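Local coordinates for putative ArsC family related protein (Bacteroides fragilis, PDB 3GKX), which is of unknown function but belongs to the thioredoxin-like ArsC family and may act in thiol redox chemistry, at residues K5-Y11 against R98-T103; N40-L46 against I86-N92; V67-L73 against N92-V96. All coordinates share one frame. Numbering follows the deposited sequence.

Interaction 1. Residues K5-Y11 against R98-T103; sequences KTLFLQY and RPLVVT
Two short strands, 7-10 and 100-102, run antiparallel at 162° with their axes 4.7 Å apart, in the register Leu7-Val102, Phe8-Val101, Leu9-Leu100. Leu7 and Val102 form a hydrogen-bonded pair (Leu7 N to Val102 O 2.7 Å, Val102 N to Leu7 O 2.8 Å), as do Leu9 and Leu100 (Leu9 N to Leu100 O 2.7 Å, Leu100 N to Leu9 O 2.9 Å). Phe8 and Val101 between them are non-hydrogen-bonded, and Val101 CA approaches Leu7 O at 3.0 Å. A cis peptide precedes Pro99, as in the cis-proline that faces the active-site helix of thioredoxin folds. Phe8, chi1 t, sets CE2 3.5 Å from Pro99 CB and turns its ring edge to Val101 CG2; helices 15-26 and 113-116 pack on this face. On the other, which meets Trp49 of helix 43-53, Leu9 CD1 lies 3.9 Å from Val102 CG2. Past the strand, Tyr11 CB sits over one face of the Arg98 guanidinium. Backbone hydrogen bonds fix the register, while apolar side chains on both faces pack against helices.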
loop_
_atom_site.group_PDB
_atom_site.type_symbol
_atom_site.label_atom_id
_atom_site.label_comp_id
_atom_site.label_asym_id
_atom_site.label_seq_id
_atom_site.Cartn_x
_atom_site.Cartn_y
_atom_site.Cartn_z
ATOM N N LYS B 5 -4.363 -21.734 -8.577
ATOM C CA LYS B 5 -3.310 -20.933 -7.969
ATOM C C LYS B 5 -3.522 -19.441 -8.247
ATOM O O LYS B 5 -2.799 -18.592 -7.740
ATOM C CB LYS B 5 -1.933 -21.403 -8.450
ATOM C CG LYS B 5 -1.346 -22.570 -7.627
ATOM C CD LYS B 5 -0.252 -23.287 -8.415
ATOM C CE LYS B 5 0.826 -23.962 -7.523
ATOM N NZ LYS B 5 2.107 -24.157 -8.307
ATOM N N THR B 6 -4.536 -19.122 -9.037
ATOM C CA THR B 6 -4.829 -17.745 -9.344
ATOM C C THR B 6 -6.308 -17.476 -9.254
ATOM O O THR B 6 -7.085 -18.003 -10.041
ATOM C CB THR B 6 -4.332 -17.390 -10.748
ATOM O OG1 THR B 6 -2.964 -17.807 -10.906
ATOM C CG2 THR B 6 -4.443 -15.915 -10.993
ATOM N N LEU B 7 -6.709 -16.623 -8.322
ATOM C CA LEU B 7 -8.123 -16.370 -8.132
ATOM C C LEU B 7 -8.464 -15.011 -8.720
ATOM O O LEU B 7 -7.866 -14.005 -8.346
ATOM C CB LEU B 7 -8.504 -16.510 -6.652
ATOM C CG LEU B 7 -9.964 -16.314 -6.231
ATOM C CD1 LEU B 7 -10.865 -17.545 -6.656
ATOM C CD2 LEU B 7 -10.036 -16.093 -4.744
ATOM N N PHE B 8 -9.382 -15.023 -9.695
ATOM C CA PHE B 8 -9.896 -13.855 -10.417
ATOM C C PHE B 8 -11.309 -13.439 -9.959
ATOM O O PHE B 8 -12.311 -14.110 -10.275
ATOM C CB PHE B 8 -9.987 -14.229 -11.888
ATOM C CG PHE B 8 -10.454 -13.118 -12.779
ATOM C CD1 PHE B 8 -11.498 -13.330 -13.687
ATOM C CD2 PHE B 8 -9.841 -11.872 -12.742
ATOM C CE1 PHE B 8 -11.913 -12.314 -14.568
ATOM C CE2 PHE B 8 -10.267 -10.825 -13.611
ATOM C CZ PHE B 8 -11.304 -11.052 -14.528
ATOM N N LEU B 9 -11.389 -12.336 -9.219
ATOM C CA LEU B 9 -12.649 -11.860 -8.726
ATOM C C LEU B 9 -13.121 -10.661 -9.547
ATOM O O LEU B 9 -12.429 -9.626 -9.667
ATOM C CB LEU B 9 -12.539 -11.503 -7.252
ATOM C CG LEU B 9 -12.314 -12.607 -6.221
ATOM C CD1 LEU B 9 -10.795 -12.758 -5.906
ATOM C CD2 LEU B 9 -13.118 -12.278 -4.952
ATOM N N GLN B 10 -14.315 -10.792 -10.109
ATOM C CA GLN B 10 -14.795 -9.797 -11.069
ATOM C C GLN B 10 -16.309 -9.624 -11.035
ATOM O O GLN B 10 -17.019 -10.446 -10.464
ATOM C CB GLN B 10 -14.353 -10.180 -12.495
ATOM C CG GLN B 10 -14.956 -11.496 -12.981
ATOM C CD GLN B 10 -15.419 -11.417 -14.418
ATOM O OE1 GLN B 10 -15.385 -10.343 -15.044
ATOM N NE2 GLN B 10 -15.879 -12.550 -14.951
ATOM N N TYR B 11 -16.766 -8.534 -11.657
ATOM C CA TYR B 11 -18.172 -8.279 -11.953
ATOM C C TYR B 11 -18.306 -8.206 -13.482
ATOM O O TYR B 11 -17.808 -7.254 -14.097
ATOM C CB TYR B 11 -18.665 -6.984 -11.272
ATOM C CG TYR B 11 -20.125 -6.668 -11.532
ATOM C CD1 TYR B 11 -21.140 -7.399 -10.911
ATOM C CD2 TYR B 11 -20.494 -5.646 -12.419
ATOM C CE1 TYR B 11 -22.495 -7.115 -11.161
ATOM C CE2 TYR B 11 -21.851 -5.349 -12.677
ATOM C CZ TYR B 11 -22.838 -6.086 -12.038
ATOM O OH TYR B 11 -24.162 -5.811 -12.271
ATOM N N ARG B 98 -12.768 -3.846 -8.325
ATOM C CA ARG B 98 -12.708 -5.003 -9.219
ATOM C C ARG B 98 -12.073 -4.627 -10.555
ATOM O O ARG B 98 -12.161 -3.482 -10.978
ATOM C CB ARG B 98 -14.106 -5.573 -9.448
ATOM C CG ARG B 98 -14.959 -4.678 -10.296
ATOM C CD ARG B 98 -16.374 -4.671 -9.833
ATOM N NE ARG B 98 -17.164 -3.802 -10.694
ATOM C CZ ARG B 98 -18.309 -3.234 -10.339
ATOM N NH1 ARG B 98 -18.803 -3.448 -9.133
ATOM N NH2 ARG B 98 -18.958 -2.466 -11.200
ATOM N N PRO B 99 -11.405 -5.592 -11.211
ATOM C CA PRO B 99 -11.241 -6.959 -10.690
ATOM C C PRO B 99 -10.139 -7.006 -9.624
ATOM O O PRO B 99 -9.410 -6.010 -9.447
ATOM C CB PRO B 99 -10.860 -7.762 -11.934
ATOM C CG PRO B 99 -10.079 -6.818 -12.754
ATOM C CD PRO B 99 -10.660 -5.406 -12.478
ATOM N N LEU B 100 -10.079 -8.122 -8.899
ATOM C CA LEU B 100 -8.973 -8.474 -7.998
ATOM C C LEU B 100 -8.459 -9.797 -8.474
ATOM O O LEU B 100 -9.264 -10.652 -8.893
ATOM C CB LEU B 100 -9.458 -8.693 -6.562
ATOM C CG LEU B 100 -10.089 -7.493 -5.915
ATOM C CD1 LEU B 100 -10.418 -7.725 -4.413
ATOM C CD2 LEU B 100 -9.091 -6.361 -6.114
ATOM N N VAL B 101 -7.145 -9.996 -8.385
ATOM C CA VAL B 101 -6.508 -11.298 -8.605
ATOM C C VAL B 101 -5.707 -11.628 -7.345
ATOM O O VAL B 101 -4.998 -10.782 -6.813
ATOM C CB VAL B 101 -5.597 -11.318 -9.855
ATOM C CG1 VAL B 101 -4.981 -12.707 -10.069
ATOM C CG2 VAL B 101 -6.372 -10.974 -11.062
ATOM N N VAL B 102 -5.854 -12.850 -6.861
ATOM C CA VAL B 102 -5.237 -13.305 -5.622
ATOM C C VAL B 102 -4.363 -14.509 -6.013
ATOM O O VAL B 102 -4.855 -15.446 -6.667
ATOM C CB VAL B 102 -6.340 -13.743 -4.608
ATOM C CG1 VAL B 102 -5.761 -14.332 -3.330
ATOM C CG2 VAL B 102 -7.257 -12.593 -4.302
ATOM N N THR B 103 -3.075 -14.462 -5.662
ATOM C CA THR B 103 -2.184 -15.633 -5.740
ATOM C C THR B 103 -1.473 -15.716 -4.397
ATOM O O THR B 103 -1.652 -14.833 -3.564
ATOM C CB THR B 103 -1.106 -15.505 -6.840
ATOM O OG1 THR B 103 -0.239 -14.433 -6.493
ATOM C CG2 THR B 103 -1.731 -15.160 -8.221
#

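Interaction 2. Residues N40-L46 against I86-N92; sequences NPTVEEL and IALLATN
A single water bridges two backbone carbonyls here, donating to Pro41 O at 2.8 Å and to Ala90 O at 2.7 Å, so that two acceptors that could not pair directly are joined. The motif beside it is a capping box at the start of helix 43-53: Thr42, the N-cap with chi1 p, accepts from Glu45 N through OG1 (3.2 Å), and Glu45 OE1 accepts from Thr42 N (3.1 Å), while Glu45 also forms a salt bridge with Arg34. Opposite this helix start, helix 82-89 runs out into a type I turn from Leu89 to Asn92. The nearest CA pair is Thr42 and Ala90, 4.8 Å apart, across the small Ala90 side chain; its CB lies 3.4 Å from Val43 N and 3.5 Å from Val43 CG2. Farther into the helices, Leu46 (chi1 m, chi2 t), directed toward 86-92, places CB 3.8 Å from Ile86 CG2 and CD1 3.6 Å from Leu89 CB. Thus the N-terminal turn of one helix packs on the C-terminal turn of another through an apolar patch, with the one bridging water at its polar edge. Near the water, Ala90 CA directs a CA-H...O contact to Pro41 O at 3.4 Å.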
loop_
_atom_site.group_PDB
_atom_site.type_symbol
_atom_site.label_atom_id
_atom_site.label_comp_id
_atom_site.label_asym_id
_atom_site.label_seq_id
_atom_site.Cartn_x
_atom_site.Cartn_y
_atom_site.Cartn_z
ATOM N N ASN B 40 -19.001 -12.378 -2.225
ATOM C CA ASN B 40 -18.233 -11.205 -1.862
ATOM C C ASN B 40 -17.117 -11.561 -0.884
ATOM O O ASN B 40 -17.238 -12.561 -0.187
ATOM C CB ASN B 40 -19.146 -10.065 -1.378
ATOM C CG ASN B 40 -20.166 -10.499 -0.335
ATOM O OD1 ASN B 40 -21.099 -11.299 -0.590
ATOM N ND2 ASN B 40 -20.040 -9.917 0.844
ATOM N N PRO B 41 -15.982 -10.816 -0.915
ATOM C CA PRO B 41 -14.911 -11.061 0.050
ATOM C C PRO B 41 -15.406 -10.969 1.501
ATOM O O PRO B 41 -16.251 -10.098 1.830
ATOM C CB PRO B 41 -13.879 -9.933 -0.233
ATOM C CG PRO B 41 -14.198 -9.394 -1.602
ATOM C CD PRO B 41 -15.511 -10.050 -2.084
ATOM N N THR B 42 -14.878 -11.856 2.350
ATOM C CA THR B 42 -15.161 -11.838 3.797
ATOM C C THR B 42 -14.048 -11.127 4.544
ATOM O O THR B 42 -12.923 -10.972 4.021
ATOM C CB THR B 42 -15.107 -13.238 4.350
ATOM O OG1 THR B 42 -13.772 -13.715 4.166
ATOM C CG2 THR B 42 -16.082 -14.156 3.616
ATOM N N VAL B 43 -14.316 -10.752 5.795
ATOM C CA VAL B 43 -13.278 -10.124 6.613
ATOM C C VAL B 43 -11.961 -10.927 6.629
ATOM O O VAL B 43 -10.882 -10.350 6.533
ATOM C CB VAL B 43 -13.767 -9.837 8.071
ATOM C CG1 VAL B 43 -12.589 -9.400 8.974
ATOM C CG2 VAL B 43 -14.865 -8.772 8.088
ATOM N N GLU B 44 -12.054 -12.250 6.808
ATOM C CA GLU B 44 -10.859 -13.093 6.954
ATOM C C GLU B 44 -10.026 -13.065 5.647
ATOM O O GLU B 44 -8.801 -13.037 5.674
ATOM C CB GLU B 44 -11.236 -14.517 7.337
ATOM C CG GLU B 44 -11.973 -14.668 8.703
ATOM C CD GLU B 44 -13.503 -14.689 8.588
ATOM O OE1 GLU B 44 -14.095 -13.873 7.849
ATOM O OE2 GLU B 44 -14.148 -15.530 9.267
ATOM N N GLU B 45 -10.707 -13.018 4.510
ATOM C CA GLU B 45 -10.025 -12.879 3.247
ATOM C C GLU B 45 -9.370 -11.509 3.085
ATOM O O GLU B 45 -8.172 -11.406 2.831
ATOM C CB GLU B 45 -10.985 -13.149 2.099
ATOM C CG GLU B 45 -11.187 -14.634 1.895
ATOM C CD GLU B 45 -12.399 -14.941 1.061
ATOM O OE1 GLU B 45 -13.271 -14.068 0.874
ATOM O OE2 GLU B 45 -12.468 -16.070 0.591
ATOM N N LEU B 46 -10.171 -10.465 3.260
ATOM C CA LEU B 46 -9.687 -9.124 3.106
ATOM C C LEU B 46 -8.466 -8.885 3.972
ATOM O O LEU B 46 -7.520 -8.169 3.574
ATOM C CB LEU B 46 -10.816 -8.157 3.430
ATOM C CG LEU B 46 -11.796 -8.155 2.251
ATOM C CD1 LEU B 46 -13.120 -7.431 2.566
ATOM C CD2 LEU B 46 -11.133 -7.565 1.052
ATOM N N ILE B 86 -12.337 -2.468 6.738
ATOM C CA ILE B 86 -12.383 -3.881 6.334
ATOM C C ILE B 86 -13.741 -4.522 6.658
ATOM O O ILE B 86 -14.310 -5.213 5.802
ATOM C CB ILE B 86 -11.209 -4.707 6.915
ATOM C CG1 ILE B 86 -9.861 -4.171 6.394
ATOM C CG2 ILE B 86 -11.413 -6.179 6.632
ATOM C CD1 ILE B 86 -8.601 -4.838 7.017
ATOM N N ALA B 87 -14.247 -4.283 7.874
ATOM C CA ALA B 87 -15.581 -4.725 8.305
ATOM C C ALA B 87 -16.666 -4.285 7.347
ATOM O O ALA B 87 -17.544 -5.085 7.030
ATOM C CB ALA B 87 -15.907 -4.246 9.722
ATOM N N LEU B 88 -16.599 -3.037 6.883
ATOM C CA LEU B 88 -17.545 -2.500 5.894
ATOM C C LEU B 88 -17.436 -3.213 4.560
ATOM O O LEU B 88 -18.446 -3.676 4.003
ATOM C CB LEU B 88 -17.283 -1.015 5.646
ATOM C CG LEU B 88 -18.166 -0.324 4.596
ATOM C CD1 LEU B 88 -19.650 -0.222 5.040
ATOM C CD2 LEU B 88 -17.629 1.061 4.256
ATOM N N LEU B 89 -16.209 -3.266 4.036
ATOM C CA LEU B 89 -15.939 -3.961 2.804
ATOM C C LEU B 89 -16.580 -5.343 2.772
ATOM O O LEU B 89 -17.131 -5.713 1.766
ATOM C CB LEU B 89 -14.442 -4.105 2.570
ATOM C CG LEU B 89 -13.789 -2.980 1.793
ATOM C CD1 LEU B 89 -12.294 -3.271 1.691
ATOM C CD2 LEU B 89 -14.400 -2.832 0.440
ATOM N N ALA B 90 -16.511 -6.089 3.873
ATOM C CA ALA B 90 -17.033 -7.453 3.894
ATOM C C ALA B 90 -18.566 -7.516 3.883
ATOM O O ALA B 90 -19.127 -8.595 3.703
ATOM C CB ALA B 90 -16.465 -8.228 5.080
ATOM N N THR B 91 -19.240 -6.372 4.057
ATOM C CA THR B 91 -20.721 -6.342 4.054
ATOM C C THR B 91 -21.380 -6.307 2.651
ATOM O O THR B 91 -22.531 -6.707 2.496
ATOM C CB THR B 91 -21.288 -5.190 4.911
ATOM O OG1 THR B 91 -20.764 -3.931 4.464
ATOM C CG2 THR B 91 -20.931 -5.379 6.398
ATOM N N ASN B 92 -20.649 -5.842 1.630
ATOM C CA ASN B 92 -21.228 -5.677 0.278
ATOM C C ASN B 92 -20.175 -5.688 -0.830
ATOM O O ASN B 92 -19.309 -4.814 -0.879
ATOM C CB ASN B 92 -22.091 -4.404 0.211
ATOM C CG ASN B 92 -22.834 -4.248 -1.109
ATOM O OD1 ASN B 92 -22.641 -5.027 -2.050
ATOM N ND2 ASN B 92 -23.658 -3.206 -1.197
HETATM O O HOH W 1 -18.599 -11.104 2.948
#

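Interaction 3. Residues V67-L73 against N92-V96; sequences VYKELKL and NGKLV
Leu95 inserts its isobutyl group among Val67, Tyr68, Leu71 and Leu73, one apolar residue from a short 3-10 turn filling a recess beside a helix end. With chi1 m and chi2 t, Leu95 brings its CD2 to 3.4 Å from Leu73 CD1 and 3.8 Å from Tyr68 N, its CD1 to 4.2 Å from Leu71 CD1, and its CG to 3.9 Å from Val67 CG1. The CA atoms of Tyr68 and Leu95 are 6.1 Å apart. Helix 66-70 closes in a Schellman motif: Lys72 takes positive phi (51°), with Leu73 N bonded to Tyr68 O (3.2 Å) and Lys72 N to Lys69 O (3.0 Å). Across from it, Asn92 OD1 accepts from Lys94 N at 3.0 Å, an Asx turn that opens the 3-10 segment 93-95 and leaves Asn92 ND2 3.6 Å from Val67 CG1. Lys94 CD lies 4.0 Å from Val67 CG2. The packing joins helix 66-70 to the connection between helix 82-89 and strand 100-102, with Leu88 of helix 82-89 touching both Leu73 and Leu95.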
loop_
_atom_site.group_PDB
_atom_site.type_symbol
_atom_site.label_atom_id
_atom_site.label_comp_id
_atom_site.label_asym_id
_atom_site.label_seq_id
_atom_site.Cartn_x
_atom_site.Cartn_y
_atom_site.Cartn_z
ATOM N N VAL B 67 -23.061 2.382 -4.740
ATOM C CA VAL B 67 -23.225 2.079 -3.308
ATOM C C VAL B 67 -22.243 2.922 -2.500
ATOM O O VAL B 67 -22.597 3.500 -1.464
ATOM C CB VAL B 67 -23.087 0.560 -2.999
ATOM C CG1 VAL B 67 -23.107 0.304 -1.477
ATOM C CG2 VAL B 67 -24.218 -0.261 -3.732
ATOM N N TYR B 68 -21.011 2.994 -3.000
ATOM C CA TYR B 68 -20.045 3.971 -2.539
ATOM C C TYR B 68 -20.598 5.411 -2.466
ATOM O O TYR B 68 -20.401 6.113 -1.464
ATOM C CB TYR B 68 -18.857 3.967 -3.485
ATOM C CG TYR B 68 -17.644 4.641 -2.924
ATOM C CD1 TYR B 68 -16.713 3.925 -2.187
ATOM C CD2 TYR B 68 -17.422 5.989 -3.140
ATOM C CE1 TYR B 68 -15.587 4.543 -1.686
ATOM C CE2 TYR B 68 -16.318 6.617 -2.643
ATOM C CZ TYR B 68 -15.407 5.895 -1.919
ATOM O OH TYR B 68 -14.298 6.539 -1.436
ATOM N N LYS B 69 -21.251 5.831 -3.554
ATOM C CA LYS B 69 -21.763 7.191 -3.743
ATOM C C LYS B 69 -22.783 7.542 -2.656
ATOM O O LYS B 69 -22.612 8.521 -1.927
ATOM C CB LYS B 69 -22.400 7.286 -5.140
ATOM C CG LYS B 69 -22.567 8.668 -5.736
ATOM C CD LYS B 69 -23.753 8.642 -6.713
ATOM C CE LYS B 69 -23.510 9.484 -7.945
ATOM N NZ LYS B 69 -24.237 10.792 -7.840
ATOM N N GLU B 70 -23.815 6.714 -2.525
ATOM C CA GLU B 70 -24.930 6.990 -1.625
ATOM C C GLU B 70 -24.661 6.721 -0.135
ATOM O O GLU B 70 -25.487 7.078 0.706
ATOM C CB GLU B 70 -26.193 6.279 -2.118
ATOM C CG GLU B 70 -26.909 7.039 -3.231
ATOM C CD GLU B 70 -27.274 6.147 -4.391
ATOM O OE1 GLU B 70 -26.798 4.991 -4.414
ATOM O OE2 GLU B 70 -28.027 6.594 -5.280
ATOM N N LEU B 71 -23.525 6.094 0.182
ATOM C CA LEU B 71 -23.034 6.000 1.561
ATOM C C LEU B 71 -21.975 7.076 1.860
ATOM O O LEU B 71 -21.347 7.076 2.933
ATOM C CB LEU B 71 -22.423 4.626 1.835
ATOM C CG LEU B 71 -23.185 3.305 1.820
ATOM C CD1 LEU B 71 -22.150 2.221 2.086
ATOM C CD2 LEU B 71 -24.275 3.264 2.866
ATOM N N LYS B 72 -21.743 7.967 0.899
ATOM C CA LYS B 72 -20.823 9.091 1.071
ATOM C C LYS B 72 -19.474 8.635 1.599
ATOM O O LYS B 72 -18.891 9.275 2.478
ATOM C CB LYS B 72 -21.421 10.179 1.988
ATOM C CG LYS B 72 -22.785 10.712 1.562
ATOM C CD LYS B 72 -22.931 12.175 1.958
ATOM C CE LYS B 72 -24.340 12.701 1.704
ATOM N NZ LYS B 72 -24.745 12.576 0.280
ATOM N N LEU B 73 -18.968 7.530 1.057
ATOM C CA LEU B 73 -17.675 6.985 1.502
ATOM C C LEU B 73 -16.468 7.846 1.108
ATOM O O LEU B 73 -15.446 7.811 1.784
ATOM C CB LEU B 73 -17.497 5.530 1.088
ATOM C CG LEU B 73 -18.515 4.476 1.538
ATOM C CD1 LEU B 73 -17.912 3.076 1.396
ATOM C CD2 LEU B 73 -19.011 4.698 2.961
ATOM N N ASN B 92 -20.649 -5.842 1.630
ATOM C CA ASN B 92 -21.228 -5.677 0.278
ATOM C C ASN B 92 -20.175 -5.688 -0.830
ATOM O O ASN B 92 -19.309 -4.814 -0.879
ATOM C CB ASN B 92 -22.091 -4.404 0.211
ATOM C CG ASN B 92 -22.834 -4.248 -1.109
ATOM O OD1 ASN B 92 -22.641 -5.027 -2.050
ATOM N ND2 ASN B 92 -23.658 -3.206 -1.197
ATOM N N GLY B 93 -20.279 -6.664 -1.737
ATOM C CA GLY B 93 -19.280 -6.853 -2.815
ATOM C C GLY B 93 -19.240 -5.726 -3.839
ATOM O O GLY B 93 -18.213 -5.517 -4.497
ATOM N N LYS B 94 -20.340 -4.982 -3.959
ATOM C CA LYS B 94 -20.393 -3.806 -4.825
ATOM C C LYS B 94 -19.429 -2.718 -4.348
ATOM O O LYS B 94 -18.917 -1.928 -5.153
ATOM C CB LYS B 94 -21.818 -3.266 -4.903
ATOM C CG LYS B 94 -22.789 -4.274 -5.523
ATOM C CD LYS B 94 -24.246 -3.811 -5.467
ATOM C CE LYS B 94 -25.169 -4.976 -5.846
ATOM N NZ LYS B 94 -26.447 -4.568 -6.505
ATOM N N LEU B 95 -19.163 -2.712 -3.039
ATOM C CA LEU B 95 -18.193 -1.827 -2.430
ATOM C C LEU B 95 -16.700 -2.179 -2.723
ATOM O O LEU B 95 -15.829 -1.330 -2.535
ATOM C CB LEU B 95 -18.445 -1.750 -0.924
ATOM C CG LEU B 95 -19.530 -0.799 -0.416
ATOM C CD1 LEU B 95 -19.707 -1.022 1.051
ATOM C CD2 LEU B 95 -19.179 0.651 -0.672
ATOM N N VAL B 96 -16.408 -3.395 -3.194
ATOM C CA VAL B 96 -15.000 -3.815 -3.413
ATOM C C VAL B 96 -14.498 -3.454 -4.821
ATOM O O VAL B 96 -15.166 -3.738 -5.805
ATOM C CB VAL B 96 -14.802 -5.336 -3.177
ATOM C CG1 VAL B 96 -13.354 -5.674 -3.141
ATOM C CG2 VAL B 96 -15.476 -5.769 -1.865
#

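From the N terminus, the chain begins interaction 1 with strand 7-10 and completes it only at strand 100-102, so the long loop it closes contains both other contacts. Within it, interaction 2 closes the loop from 40-46 to 86-92 and interaction 3 that from 67-73 to 92-96; the two therefore cross, their segments alternating, and share Asn92. They also touch: Leu88 CD2 lies 3.5 Å from Leu73 CD1, and Pro41 CG 3.9 Å from Val96 CG2. Their centres are 12 Å apart, whereas that of interaction 1 lies about 15 and 19 Å from those of interactions 2 and 3. Together they tie the central sheet, helix 43-53, and helices 66-70 and 82-89 into one fold.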